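Local coordinates for protein response regulator aspartate phosphatase H (Bacillus subtilis, PDB 3Q15) that dephosphorylates the sporulation phosphotransferase Spo0F and also acts on the response regulator ComA, so controlling both sporulation and competence, at residues 155-160 with 189-194; 149-154 with 161-166; 344-349 with 356-361. One frame throughout, in Å; residues are numbered along the deposited sequence.

Contact 1 of 3, residues 155-160 with 189-194; sequences KQTHVS and AGNYDD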
loop_
_atom_site.group_PDB
_atom_site.type_symbol
_atom_site.label_atom_id
_atom_site.label_comp_id
_atom_site.label_asym_id
_atom_site.label_seq_id
_atom_site.Cartn_x
_atom_site.Cartn_y
_atom_site.Cartn_z
ATOM N N LYS A 155 3.043 7.635 -4.732
ATOM C CA LYS A 155 2.738 8.418 -3.541
ATOM C C LYS A 155 2.051 7.588 -2.460
ATOM O O LYS A 155 1.303 8.120 -1.642
ATOM C CB LYS A 155 1.894 9.652 -3.888
ATOM C CG LYS A 155 2.685 10.790 -4.512
ATOM C CD LYS A 155 2.181 11.112 -5.909
ATOM C CE LYS A 155 2.831 12.372 -6.459
ATOM N NZ LYS A 155 2.277 12.753 -7.790
ATOM N N GLN A 156 2.301 6.284 -2.468
ATOM C CA GLN A 156 1.883 5.423 -1.371
ATOM C C GLN A 156 3.112 5.270 -0.487
ATOM O O GLN A 156 3.745 4.215 -0.442
ATOM C CB GLN A 156 1.402 4.065 -1.890
ATOM C CG GLN A 156 0.400 4.139 -3.047
ATOM C CD GLN A 156 -0.883 4.858 -2.671
ATOM O OE1 GLN A 156 -0.984 6.075 -2.802
ATOM N NE2 GLN A 156 -1.868 4.105 -2.197
ATOM N N THR A 157 3.441 6.354 0.202
ATOM C CA THR A 157 4.726 6.508 0.869
ATOM C C THR A 157 4.914 5.586 2.075
ATOM O O THR A 157 6.030 5.148 2.349
ATOM C CB THR A 157 4.951 7.983 1.279
ATOM O OG1 THR A 157 4.679 8.838 0.159
ATOM C CG2 THR A 157 6.388 8.207 1.759
ATOM N N HIS A 158 3.833 5.292 2.796
ATOM C CA HIS A 158 3.906 4.368 3.931
ATOM C C HIS A 158 4.230 2.957 3.461
ATOM O O HIS A 158 5.062 2.262 4.051
ATOM C CB HIS A 158 2.596 4.350 4.715
ATOM C CG HIS A 158 2.353 5.590 5.512
ATOM N ND1 HIS A 158 3.310 6.144 6.332
ATOM C CD2 HIS A 158 1.260 6.385 5.618
ATOM C CE1 HIS A 158 2.821 7.229 6.907
ATOM N NE2 HIS A 158 1.579 7.397 6.489
ATOM N N VAL A 159 3.554 2.538 2.398
ATOM C CA VAL A 159 3.768 1.219 1.824
ATOM C C VAL A 159 5.161 1.145 1.223
ATOM O O VAL A 159 5.824 0.116 1.298
ATOM C CB VAL A 159 2.719 0.903 0.739
ATOM C CG1 VAL A 159 2.987 -0.464 0.122
ATOM C CG2 VAL A 159 1.323 0.960 1.335
ATOM N N SER A 160 5.604 2.249 0.634
ATOM C CA SER A 160 6.947 2.324 0.085
ATOM C C SER A 160 7.974 2.092 1.184
ATOM O O SER A 160 8.933 1.341 1.004
ATOM C CB SER A 160 7.179 3.690 -0.558
ATOM O OG SER A 160 8.485 3.784 -1.100
ATOM N N ALA A 189 15.019 8.457 2.716
ATOM C CA ALA A 189 15.027 9.907 2.870
ATOM C C ALA A 189 13.923 10.545 2.033
ATOM O O ALA A 189 13.172 11.387 2.523
ATOM C CB ALA A 189 16.378 10.472 2.476
ATOM N N GLY A 190 13.833 10.138 0.768
ATOM C CA GLY A 190 12.827 10.665 -0.137
ATOM C C GLY A 190 11.430 10.480 0.420
ATOM O O GLY A 190 10.583 11.370 0.308
ATOM N N ASN A 191 11.193 9.325 1.034
ATOM C CA ASN A 191 9.897 9.028 1.634
ATOM C C ASN A 191 9.568 9.968 2.787
ATOM O O ASN A 191 8.457 10.496 2.881
ATOM C CB ASN A 191 9.829 7.566 2.091
ATOM C CG ASN A 191 9.689 6.601 0.927
ATOM O OD1 ASN A 191 9.367 7.005 -0.192
ATOM N ND2 ASN A 191 9.922 5.318 1.186
ATOM N N TYR A 192 10.542 10.175 3.665
ATOM C CA TYR A 192 10.379 11.130 4.752
ATOM C C TYR A 192 10.073 12.521 4.220
ATOM O O TYR A 192 9.247 13.234 4.784
ATOM C CB TYR A 192 11.621 11.164 5.640
ATOM C CG TYR A 192 11.641 10.068 6.676
ATOM C CD1 TYR A 192 10.614 9.954 7.604
ATOM C CD2 TYR A 192 12.688 9.160 6.741
ATOM C CE1 TYR A 192 10.624 8.966 8.561
ATOM C CE2 TYR A 192 12.708 8.162 7.697
ATOM C CZ TYR A 192 11.672 8.070 8.605
ATOM O OH TYR A 192 11.671 7.083 9.562
ATOM N N ASP A 193 10.742 12.896 3.133
ATOM C CA ASP A 193 10.513 14.185 2.494
ATOM C C ASP A 193 9.040 14.372 2.125
ATOM O O ASP A 193 8.506 15.474 2.248
ATOM C CB ASP A 193 11.399 14.345 1.255
ATOM C CG ASP A 193 12.864 14.549 1.602
ATOM O OD1 ASP A 193 13.180 14.801 2.785
ATOM O OD2 ASP A 193 13.704 14.472 0.681
ATOM N N ASP A 194 8.387 13.293 1.693
ATOM C CA ASP A 194 6.969 13.346 1.328
ATOM C C ASP A 194 6.096 13.829 2.482
ATOM O O ASP A 194 5.035 14.409 2.264
ATOM C CB ASP A 194 6.470 11.982 0.841
ATOM C CG ASP A 194 6.804 11.719 -0.616
ATOM O OD1 ASP A 194 7.232 12.659 -1.315
ATOM O OD2 ASP A 194 6.623 10.567 -1.062
#
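T157, on the first turn of helix 157-172, comes down beside N191, near the end of helix 178-194, with their CA atoms 5.8 Å apart, the closest CA pair of the two segments. The turn leading in is tight: K155 takes a positive phi and closes the preceding helix in a Schellman motif, and Q156 directly afterwards occupies the N-cap position of the next one. T157 uses both of its branches. Its methyl, CG2, lies anti to the backbone N and slides past the N191 side chain, reaching N191 O at 3.3 Å and N191 CB at 3.5 Å. The other branch, with OG1 anti to the carbonyl carbon (chi1 -49°), is directed at D194 instead and donates a hydrogen bond of 2.9 Å from T157 OG1 to D194 OD2. The carboxylate oxygen is met on its anti side, moderately out of plane. One turn further along, S160 OG accepts from N191 ND2 at 3.1 Å; the N-H...O angle is 145° and the hydroxyl is tilted 20° from the amide plane. S160 OG also bonds A148 O of helix 137-153, so the hydroxyl links three helices. A bound glycerol, probably from the crystallisation liquor, also bonds T157 OG1 and K155 O. Together the pairs join helix 157-172 to helix 178-194; the two segments lie in the predicted TPR 2 and TPR 3, so this largely buried contact joins successive repeats of the superhelix. Y152 of helix 137-153 packs against S160, N191 and D194, while on another side of helix 157-172 the H158 ring meets Y117 of the second subunit edge-to-face.

Contact 2 of 3, residues 149-154 with 161-166; sequences EAYYHM and MYHILQ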
loop_
_atom_site.group_PDB
_atom_site.type_symbol
_atom_site.label_atom_id
_atom_site.label_comp_id
_atom_site.label_asym_id
_atom_site.label_seq_id
_atom_site.Cartn_x
_atom_site.Cartn_y
_atom_site.Cartn_z
ATOM N N GLU A 149 10.205 1.656 -4.935
ATOM C CA GLU A 149 10.315 2.803 -5.827
ATOM C C GLU A 149 8.982 3.085 -6.506
ATOM O O GLU A 149 8.576 4.238 -6.644
ATOM C CB GLU A 149 11.407 2.575 -6.872
ATOM C CG GLU A 149 12.805 2.499 -6.282
ATOM C CD GLU A 149 13.893 2.666 -7.324
ATOM O OE1 GLU A 149 14.784 3.524 -7.119
ATOM O OE2 GLU A 149 13.857 1.938 -8.340
ATOM N N ALA A 150 8.302 2.023 -6.924
ATOM C CA ALA A 150 7.002 2.166 -7.562
ATOM C C ALA A 150 5.999 2.794 -6.603
ATOM O O ALA A 150 5.338 3.768 -6.947
ATOM C CB ALA A 150 6.498 0.827 -8.070
ATOM N N TYR A 151 5.891 2.245 -5.397
ATOM C CA TYR A 151 4.965 2.796 -4.412
ATOM C C TYR A 151 5.288 4.257 -4.097
ATOM O O TYR A 151 4.387 5.062 -3.856
ATOM C CB TYR A 151 4.957 1.960 -3.128
ATOM C CG TYR A 151 4.085 0.727 -3.208
ATOM C CD1 TYR A 151 2.706 0.840 -3.296
ATOM C CD2 TYR A 151 4.637 -0.549 -3.185
ATOM C CE1 TYR A 151 1.898 -0.278 -3.368
ATOM C CE2 TYR A 151 3.834 -1.682 -3.258
ATOM C CZ TYR A 151 2.468 -1.537 -3.347
ATOM O OH TYR A 151 1.666 -2.649 -3.417
ATOM N N TYR A 152 6.573 4.596 -4.097
ATOM C CA TYR A 152 6.980 5.982 -3.894
ATOM C C TYR A 152 6.441 6.885 -5.002
ATOM O O TYR A 152 5.857 7.931 -4.725
ATOM C CB TYR A 152 8.504 6.103 -3.797
ATOM C CG TYR A 152 9.005 7.524 -3.914
ATOM C CD1 TYR A 152 8.849 8.426 -2.867
ATOM C CD2 TYR A 152 9.632 7.966 -5.072
ATOM C CE1 TYR A 152 9.306 9.728 -2.969
ATOM C CE2 TYR A 152 10.093 9.270 -5.185
ATOM C CZ TYR A 152 9.926 10.143 -4.130
ATOM O OH TYR A 152 10.382 11.433 -4.239
ATOM N N HIS A 153 6.641 6.476 -6.254
ATOM C CA HIS A 153 6.130 7.231 -7.396
ATOM C C HIS A 153 4.607 7.301 -7.337
ATOM O O HIS A 153 4.001 8.286 -7.761
ATOM C CB HIS A 153 6.587 6.600 -8.713
ATOM C CG HIS A 153 6.191 7.379 -9.934
ATOM N ND1 HIS A 153 6.920 8.453 -10.400
ATOM C CD2 HIS A 153 5.149 7.232 -10.786
ATOM C CE1 HIS A 153 6.341 8.937 -11.487
ATOM N NE2 HIS A 153 5.266 8.213 -11.744
ATOM N N MET A 154 3.995 6.250 -6.803
ATOM C CA MET A 154 2.549 6.197 -6.629
ATOM C C MET A 154 2.094 6.998 -5.409
ATOM O O MET A 154 0.907 7.027 -5.084
ATOM C CB MET A 154 2.088 4.745 -6.484
ATOM C CG MET A 154 2.094 3.948 -7.782
ATOM S SD MET A 154 1.683 2.205 -7.557
ATOM C CE MET A 154 0.440 2.317 -6.276
ATOM N N MET A 161 7.767 2.750 2.322
ATOM C CA MET A 161 8.678 2.635 3.450
ATOM C C MET A 161 8.714 1.198 3.960
ATOM O O MET A 161 9.780 0.652 4.240
ATOM C CB MET A 161 8.273 3.586 4.579
ATOM C CG MET A 161 9.341 3.730 5.652
ATOM S SD MET A 161 10.765 4.671 5.069
ATOM C CE MET A 161 10.203 6.349 5.331
ATOM N N TYR A 162 7.540 0.587 4.073
ATOM C CA TYR A 162 7.449 -0.806 4.485
ATOM C C TYR A 162 8.362 -1.669 3.630
ATOM O O TYR A 162 9.212 -2.389 4.148
ATOM C CB TYR A 162 6.010 -1.302 4.378
ATOM C CG TYR A 162 5.874 -2.805 4.456
ATOM C CD1 TYR A 162 5.843 -3.459 5.681
ATOM C CD2 TYR A 162 5.772 -3.569 3.304
ATOM C CE1 TYR A 162 5.717 -4.836 5.754
ATOM C CE2 TYR A 162 5.645 -4.940 3.366
ATOM C CZ TYR A 162 5.617 -5.569 4.594
ATOM O OH TYR A 162 5.491 -6.938 4.663
ATOM N N HIS A 163 8.195 -1.577 2.315
ATOM C CA HIS A 163 8.981 -2.393 1.397
ATOM C C HIS A 163 10.467 -2.057 1.389
ATOM O O HIS A 163 11.305 -2.954 1.388
ATOM C CB HIS A 163 8.411 -2.319 -0.019
ATOM C CG HIS A 163 7.194 -3.165 -0.211
ATOM N ND1 HIS A 163 7.252 -4.537 -0.334
ATOM C CD2 HIS A 163 5.881 -2.837 -0.282
ATOM C CE1 HIS A 163 6.030 -5.017 -0.478
ATOM N NE2 HIS A 163 5.180 -4.004 -0.452
ATOM N N ILE A 164 10.798 -0.770 1.378
ATOM C CA ILE A 164 12.199 -0.376 1.293
ATOM C C ILE A 164 12.974 -0.780 2.547
ATOM O O ILE A 164 14.180 -1.028 2.490
ATOM C CB ILE A 164 12.363 1.140 1.040
ATOM C CG1 ILE A 164 13.763 1.436 0.504
ATOM C CG2 ILE A 164 12.082 1.941 2.312
ATOM C CD1 ILE A 164 14.101 0.681 -0.758
ATOM N N LEU A 165 12.280 -0.850 3.678
ATOM C CA LEU A 165 12.916 -1.274 4.917
ATOM C C LEU A 165 13.237 -2.767 4.899
ATOM O O LEU A 165 14.157 -3.218 5.583
ATOM C CB LEU A 165 12.052 -0.922 6.130
ATOM C CG LEU A 165 11.959 0.560 6.511
ATOM C CD1 LEU A 165 11.013 0.742 7.690
ATOM C CD2 LEU A 165 13.336 1.127 6.836
ATOM N N GLN A 166 12.480 -3.532 4.118
ATOM C CA GLN A 166 12.767 -4.958 3.963
ATOM C C GLN A 166 13.955 -5.163 3.032
ATOM O O GLN A 166 14.771 -6.062 3.239
ATOM C CB GLN A 166 11.550 -5.710 3.428
ATOM C CG GLN A 166 10.368 -5.724 4.376
ATOM C CD GLN A 166 9.281 -6.675 3.927
ATOM O OE1 GLN A 166 8.242 -6.251 3.424
ATOM N NE2 GLN A 166 9.512 -7.972 4.108
HETATM O O HOH W 1 2.763 -4.720 -2.410
#
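Y151 meets H163 across the hairpin of helices 137-153 and 157-172, both segments lying in the predicted TPR 2. Its CB points toward the partner segment, and with CG anti to the carbonyl carbon (chi1 -82°) the ring is carried to the imidazole of H163. Along the near side of the phenol, CD2 lies 3.9 Å from H163 CD2, and CE2 is slightly closer to that same carbon, at 3.8 Å, with H163 NE2 also beside it. The two planes are nearly parallel, 5° apart, but displaced along each other until little of one ring lies above the other, their centroids being 5.5 Å apart. At the tip, Y151 OH is hydrogen-bonded to a water at 2.6 Å, and this water also binds H163 NE2 at 3.2 Å, bridging the two rings beyond their van der Waals contact. H163 ND1 is hydrogen-bonded to H144 ND1, so both imidazole nitrogens are engaged and the rotation of the ring is probably fixed. Y162 CD2 lies over the centre of one imidazole face. Around this buried pair, I121 of helix 117-128 packs on Y151, V147 of helix 137-153 packs on H163, and R125 of the second subunit also reaches H163.

Contact 3 of 3, residues 344-349 with 356-361; sequences AVFESS and AAFYRK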
loop_
_atom_site.group_PDB
_atom_site.type_symbol
_atom_site.label_atom_id
_atom_site.label_comp_id
_atom_site.label_asym_id
_atom_site.label_seq_id
_atom_site.Cartn_x
_atom_site.Cartn_y
_atom_site.Cartn_z
ATOM N N ALA A 344 5.726 34.404 -2.810
ATOM C CA ALA A 344 6.549 34.913 -1.718
ATOM C C ALA A 344 7.275 36.194 -2.122
ATOM O O ALA A 344 7.375 37.142 -1.337
ATOM C CB ALA A 344 7.549 33.856 -1.265
ATOM N N VAL A 345 7.779 36.221 -3.351
ATOM C CA VAL A 345 8.455 37.407 -3.861
ATOM C C VAL A 345 7.514 38.612 -3.884
ATOM O O VAL A 345 7.877 39.696 -3.435
ATOM C CB VAL A 345 9.040 37.171 -5.268
ATOM C CG1 VAL A 345 9.581 38.475 -5.854
ATOM C CG2 VAL A 345 10.127 36.108 -5.219
ATOM N N PHE A 346 6.303 38.426 -4.399
ATOM C CA PHE A 346 5.355 39.535 -4.461
ATOM C C PHE A 346 4.888 39.985 -3.076
ATOM O O PHE A 346 4.746 41.184 -2.825
ATOM C CB PHE A 346 4.168 39.212 -5.371
ATOM C CG PHE A 346 4.493 39.290 -6.836
ATOM C CD1 PHE A 346 4.698 40.514 -7.452
ATOM C CD2 PHE A 346 4.591 38.138 -7.601
ATOM C CE1 PHE A 346 4.998 40.585 -8.802
ATOM C CE2 PHE A 346 4.889 38.202 -8.950
ATOM C CZ PHE A 346 5.092 39.424 -9.552
ATOM N N GLU A 347 4.655 39.034 -2.179
ATOM C CA GLU A 347 4.311 39.378 -0.803
ATOM C C GLU A 347 5.370 40.278 -0.173
ATOM O O GLU A 347 5.046 41.190 0.585
ATOM C CB GLU A 347 4.142 38.124 0.054
ATOM C CG GLU A 347 2.764 37.493 -0.001
ATOM C CD GLU A 347 2.609 36.377 1.015
ATOM O OE1 GLU A 347 1.478 35.887 1.203
ATOM O OE2 GLU A 347 3.627 35.995 1.632
ATOM N N SER A 348 6.635 40.010 -0.482
ATOM C CA SER A 348 7.741 40.738 0.131
ATOM C C SER A 348 7.687 42.227 -0.201
ATOM O O SER A 348 8.193 43.056 0.555
ATOM C CB SER A 348 9.089 40.145 -0.293
ATOM O OG SER A 348 9.459 40.573 -1.594
ATOM N N SER A 349 7.074 42.556 -1.335
ATOM C CA SER A 349 6.908 43.944 -1.753
ATOM C C SER A 349 5.472 44.404 -1.519
ATOM O O SER A 349 5.041 45.428 -2.050
ATOM C CB SER A 349 7.273 44.110 -3.228
ATOM O OG SER A 349 6.288 43.518 -4.058
ATOM N N ALA A 356 -1.865 36.703 -4.413
ATOM C CA ALA A 356 -3.081 35.898 -4.421
ATOM C C ALA A 356 -3.233 35.132 -5.734
ATOM O O ALA A 356 -3.605 33.957 -5.738
ATOM C CB ALA A 356 -4.302 36.773 -4.164
ATOM N N ALA A 357 -2.942 35.800 -6.846
ATOM C CA ALA A 357 -3.011 35.157 -8.156
ATOM C C ALA A 357 -2.139 33.901 -8.220
ATOM O O ALA A 357 -2.560 32.866 -8.740
ATOM C CB ALA A 357 -2.620 36.137 -9.255
ATOM N N PHE A 358 -0.924 33.994 -7.691
ATOM C CA PHE A 358 -0.015 32.857 -7.710
ATOM C C PHE A 358 -0.425 31.780 -6.717
ATOM O O PHE A 358 -0.260 30.597 -6.989
ATOM C CB PHE A 358 1.434 33.301 -7.500
ATOM C CG PHE A 358 2.037 33.941 -8.713
ATOM C CD1 PHE A 358 2.135 35.315 -8.811
ATOM C CD2 PHE A 358 2.474 33.165 -9.773
ATOM C CE1 PHE A 358 2.675 35.903 -9.935
ATOM C CE2 PHE A 358 3.015 33.748 -10.900
ATOM C CZ PHE A 358 3.115 35.119 -10.982
ATOM N N TYR A 359 -0.976 32.188 -5.579
ATOM C CA TYR A 359 -1.494 31.229 -4.610
ATOM C C TYR A 359 -2.600 30.375 -5.236
ATOM O O TYR A 359 -2.695 29.178 -4.970
ATOM C CB TYR A 359 -2.019 31.943 -3.361
ATOM C CG TYR A 359 -0.949 32.359 -2.371
ATOM C CD1 TYR A 359 0.092 31.502 -2.048
ATOM C CD2 TYR A 359 -0.983 33.609 -1.762
ATOM C CE1 TYR A 359 1.066 31.871 -1.147
ATOM C CE2 TYR A 359 -0.006 33.989 -0.856
ATOM C CZ TYR A 359 1.014 33.115 -0.555
ATOM O OH TYR A 359 1.990 33.482 0.345
ATOM N N ARG A 360 -3.431 30.991 -6.073
ATOM C CA ARG A 360 -4.483 30.253 -6.766
ATOM C C ARG A 360 -3.896 29.259 -7.769
ATOM O O ARG A 360 -4.431 28.166 -7.960
ATOM C CB ARG A 360 -5.463 31.203 -7.467
ATOM C CG ARG A 360 -6.330 32.032 -6.524
ATOM C CD ARG A 360 -7.525 32.686 -7.247
ATOM N NE ARG A 360 -7.121 33.531 -8.370
ATOM C CZ ARG A 360 -6.733 34.799 -8.254
ATOM N NH1 ARG A 360 -6.698 35.375 -7.062
ATOM N NH2 ARG A 360 -6.376 35.493 -9.329
ATOM N N LYS A 361 -2.801 29.648 -8.414
ATOM C CA LYS A 361 -2.104 28.763 -9.334
ATOM C C LYS A 361 -1.507 27.584 -8.569
ATOM O O LYS A 361 -1.447 26.461 -9.076
ATOM C CB LYS A 361 -0.997 29.510 -10.081
ATOM C CG LYS A 361 -1.466 30.695 -10.913
ATOM C CD LYS A 361 -0.317 31.285 -11.718
ATOM C CE LYS A 361 -0.658 32.668 -12.253
ATOM N NZ LYS A 361 -1.858 32.655 -13.138
#
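An aromatic contact and a tyrosine-carboxylate hydrogen bond pair F346 and E347 with F358 and Y359 across an antiparallel helical hairpin, the two-helix unit of a tetratricopeptide repeat. The hairpin is built from helices 332-348 and 352-372, and both segments lie in the predicted TPR 6, at the C-terminal end of the protein and far from the centre of the chain. The closest CA atoms across it, those of E347 and A356, are 8.9 Å apart, and side chains span the gap. On one flank the phenyl rings of F346 and F358 approach through their rims, in a side-by-side contact and not a stack; F346 CE2 touches F358 CE1 at 3.3 Å, and the planes differ by 12°. I319 and L323 of helix 316-328 pack on F358, which thus also meets the helix before the hairpin. The other flank faces the second subunit. There E347 OE1 forms a salt bridge with R360 of the second subunit, and R360 of this chain makes the reciprocal bond to E347 of that subunit. The Y359 rings of the two subunits also meet. A single carboxylate oxygen thus serves both the hairpin and the interface with the second subunit, where the nearby arginine would be expected to stabilise its negative charge. With its chain extended beyond CG (chi2 -172°), E347 carries that oxygen to the edge of the Y359 ring. The two side chains cross at about a right angle, and Y359 OH donates to E347 OE1 at 2.6 Å from above the carboxylate plane, 64° out of it.

In the fold
Along the chain, contacts 1 and 2 interleave: 149-154, 155-160, 161-166 and then 189-194, with contact 3 following much later. Both of the first two use helix 157-172, their centres are about 7 Å apart, and they touch directly, with a probable hydrogen bond from Q156 N to Y151 O. Contact 2 closes a hairpin within the predicted TPR 2, whereas contact 1 ties that repeat to the predicted TPR 3; contact 3 is again an intra-hairpin contact, in the predicted TPR 6. Its centre lies about 29 Å from that of contact 1 and about 35 Å from that of contact 2. All three touch the second subunit, so sites widely separated along the all-helical TPR domain take part in packing against the second subunit.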